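Local atomic coordinates of cyclic pyranopterin monophosphate synthase 2 (Mycobacterium tuberculosis, PDB entry 4FDF), a protein that probably catalyses the conversion of 3',8-cyclo-7,8-dihydroguanosine 5'-triphosphate to cyclic pyranopterin monophosphate, a step in molybdenum cofactor biosynthesis. Residues I106-T111 / V130-L135. Sequence-based numbering, arbitrary orientation.
Sequences IEITAT and VAALTL
Strand segment 106-111 and helix segment 130-135 run roughly antiparallel, their N-to-C directions 148° apart and their axes approaching to 9.5 Å. The backbones come nearest at I108 and A132, whose CA atoms lie 7.4 Å apart, an approach consistent with the small alanines, A131 and A132, that face or flank the strand there. I108 is the central side chain, and its two branches are used differently. CG2, anti to the backbone N, rests against the methyl of A131 (CG2 to CB, 4.1 Å). The other branch, CG1, stands anti to the carbonyl carbon (chi1 -52°), and its extended chi2 of 158° carries the terminal CD1 to the helix backbone, 3.7 Å from A132 CA and equally near A132 CB. One helical turn on from A131, L135 also points at the strand. Its CD1 meets I108 CD1 tip to tip at 3.8 Å and reaches I106 CG2 at 3.9 Å, so that a single leucine methyl serves two isoleucines on the same face of the strand. E107, between them, points away from the helix. The strand's own backbone hydrogen bonds run within the sheet, I106 and I108 to L45 and G43 of strand 35-46, E107 to T100 of strand 92-101. F99 of that last strand adds its side chain to I106, I108 and L135. T134 folds its hydroxyl back on its own helix: OG1 donates to V130 O at 2.9 Å, from above the carbonyl plane, and this oxygen also accepts from T134 N. T134 packs on helix 65-83 and on P85 of a second subunit. This patch helps to seat helix 121-139 on the antiparallel sheet of this ferredoxin-like fold by buried aliphatic contacts, relying on shape and exclusion of water rather than on polar bonds.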
ATOM      1  N   ILE B 106      24.908  12.674 -10.859  1.00 43.06           N
ATOM      2  CA  ILE B 106      24.742  12.163  -9.500  1.00 42.44           C
ATOM      3  C   ILE B 106      24.626  10.642  -9.542  1.00 40.68           C
ATOM      4  O   ILE B 106      23.639  10.101 -10.025  1.00 38.03           O
ATOM      5  CB  ILE B 106      23.513  12.783  -8.802  1.00 43.83           C
ATOM      6  CG1 ILE B 106      23.574  14.314  -8.895  1.00 46.40           C
ATOM      7  CG2 ILE B 106      23.434  12.324  -7.340  1.00 43.68           C
ATOM      8  CD1 ILE B 106      22.263  15.028  -8.637  1.00 50.49           C
ATOM      9  N   GLU B 107      25.656   9.956  -9.058  1.00 40.06           N
ATOM     10  CA  GLU B 107      25.625   8.503  -8.981  1.00 39.99           C
ATOM     11  C   GLU B 107      24.882   8.039  -7.726  1.00 40.55           C
ATOM     12  O   GLU B 107      25.012   8.628  -6.644  1.00 39.41           O
ATOM     13  CB  GLU B 107      27.035   7.917  -9.052  1.00 38.62           C
ATOM     14  N   ILE B 108      24.078   6.993  -7.891  1.00 37.33           N
ATOM     15  CA  ILE B 108      23.291   6.457  -6.802  1.00 36.95           C
ATOM     16  C   ILE B 108      23.712   5.007  -6.580  1.00 38.20           C
ATOM     17  O   ILE B 108      23.841   4.242  -7.524  1.00 38.46           O
ATOM     18  CB  ILE B 108      21.776   6.542  -7.122  1.00 36.68           C
ATOM     19  CG1 ILE B 108      21.399   7.964  -7.541  1.00 36.73           C
ATOM     20  CG2 ILE B 108      20.938   6.101  -5.927  1.00 35.53           C
ATOM     21  CD1 ILE B 108      20.130   8.067  -8.345  1.00 35.59           C
ATOM     22  N   THR B 109      23.951   4.632  -5.331  1.00 37.79           N
ATOM     23  CA  THR B 109      24.277   3.244  -5.029  1.00 37.35           C
ATOM     24  C   THR B 109      23.361   2.737  -3.911  1.00 37.90           C
ATOM     25  O   THR B 109      23.264   3.357  -2.853  1.00 37.18           O
ATOM     26  CB  THR B 109      25.774   3.098  -4.637  1.00 40.08           C
ATOM     27  OG1 THR B 109      26.590   3.785  -5.602  1.00 41.53           O
ATOM     28  CG2 THR B 109      26.201   1.645  -4.582  1.00 36.62           C
ATOM     29  N   ALA B 110      22.692   1.612  -4.148  1.00 35.80           N
ATOM     30  CA  ALA B 110      21.897   0.988  -3.102  1.00 34.84           C
ATOM     31  C   ALA B 110      22.481  -0.358  -2.679  1.00 35.26           C
ATOM     32  O   ALA B 110      22.825  -1.191  -3.517  1.00 33.62           O
ATOM     33  CB  ALA B 110      20.440   0.844  -3.530  1.00 33.27           C
ATOM     34  N   THR B 111      22.606  -0.539  -1.368  1.00 35.05           N
ATOM     35  CA  THR B 111      23.111  -1.776  -0.775  1.00 36.12           C
ATOM     36  C   THR B 111      21.993  -2.367   0.069  1.00 36.97           C
ATOM     37  O   THR B 111      21.448  -1.691   0.948  1.00 39.72           O
ATOM     38  CB  THR B 111      24.385  -1.512   0.078  1.00 35.30           C
ATOM     39  OG1 THR B 111      25.434  -1.059  -0.783  1.00 35.06           O
ATOM     40  CG2 THR B 111      24.853  -2.771   0.803  1.00 34.89           C
ATOM     41  N   VAL B 130      13.803   4.320  -7.559  1.00 32.64           N
ATOM     42  CA  VAL B 130      12.910   5.311  -6.950  1.00 31.03           C
ATOM     43  C   VAL B 130      13.679   6.536  -6.432  1.00 33.10           C
ATOM     44  O   VAL B 130      13.164   7.659  -6.468  1.00 34.70           O
ATOM     45  CB  VAL B 130      11.962   4.684  -5.887  1.00 30.15           C
ATOM     46  CG1 VAL B 130      11.160   5.762  -5.153  1.00 29.26           C
ATOM     47  CG2 VAL B 130      10.989   3.686  -6.570  1.00 27.86           C
ATOM     48  N   ALA B 131      14.912   6.328  -5.978  1.00 33.56           N
ATOM     49  CA  ALA B 131      15.780   7.437  -5.562  1.00 32.47           C
ATOM     50  C   ALA B 131      16.098   8.370  -6.728  1.00 31.94           C
ATOM     51  O   ALA B 131      16.160   9.586  -6.544  1.00 32.24           O
ATOM     52  CB  ALA B 131      17.072   6.905  -4.934  1.00 31.44           C
ATOM     53  N   ALA B 132      16.304   7.796  -7.916  1.00 31.17           N
ATOM     54  CA  ALA B 132      16.556   8.564  -9.141  1.00 31.61           C
ATOM     55  C   ALA B 132      15.322   9.347  -9.557  1.00 32.12           C
ATOM     56  O   ALA B 132      15.410  10.530  -9.870  1.00 32.31           O
ATOM     57  CB  ALA B 132      16.984   7.636 -10.279  1.00 33.85           C
ATOM     58  N   LEU B 133      14.168   8.684  -9.555  1.00 30.45           N
ATOM     59  CA  LEU B 133      12.908   9.365  -9.832  1.00 30.55           C
ATOM     60  C   LEU B 133      12.665  10.524  -8.867  1.00 30.19           C
ATOM     61  O   LEU B 133      12.159  11.574  -9.263  1.00 31.12           O
ATOM     62  CB  LEU B 133      11.722   8.387  -9.775  1.00 28.50           C
ATOM     63  CG  LEU B 133      11.577   7.356 -10.909  1.00 28.56           C
ATOM     64  CD1 LEU B 133      10.624   6.227 -10.511  1.00 27.08           C
ATOM     65  CD2 LEU B 133      11.102   8.022 -12.186  1.00 29.00           C
ATOM     66  N   THR B 134      13.018  10.317  -7.602  1.00 30.52           N
ATOM     67  CA  THR B 134      12.829  11.329  -6.581  1.00 30.45           C
ATOM     68  C   THR B 134      13.818  12.478  -6.764  1.00 32.29           C
ATOM     69  O   THR B 134      13.446  13.642  -6.594  1.00 30.83           O
ATOM     70  CB  THR B 134      12.925  10.725  -5.175  1.00 29.55           C
ATOM     71  OG1 THR B 134      11.874   9.764  -5.021  1.00 29.35           O
ATOM     72  CG2 THR B 134      12.786  11.805  -4.108  1.00 29.73           C
ATOM     73  N   LEU B 135      15.061  12.158  -7.122  1.00 31.35           N
ATOM     74  CA  LEU B 135      16.001  13.210  -7.474  1.00 34.87           C
ATOM     75  C   LEU B 135      15.427  14.056  -8.601  1.00 37.22           C
ATOM     76  O   LEU B 135      15.384  15.283  -8.500  1.00 38.02           O
ATOM     77  CB  LEU B 135      17.359  12.650  -7.892  1.00 35.10           C
ATOM     78  CG  LEU B 135      18.258  12.134  -6.776  1.00 35.63           C
ATOM     79  CD1 LEU B 135      19.579  11.726  -7.396  1.00 34.19           C
ATOM     80  CD2 LEU B 135      18.464  13.171  -5.649  1.00 35.25           C
TER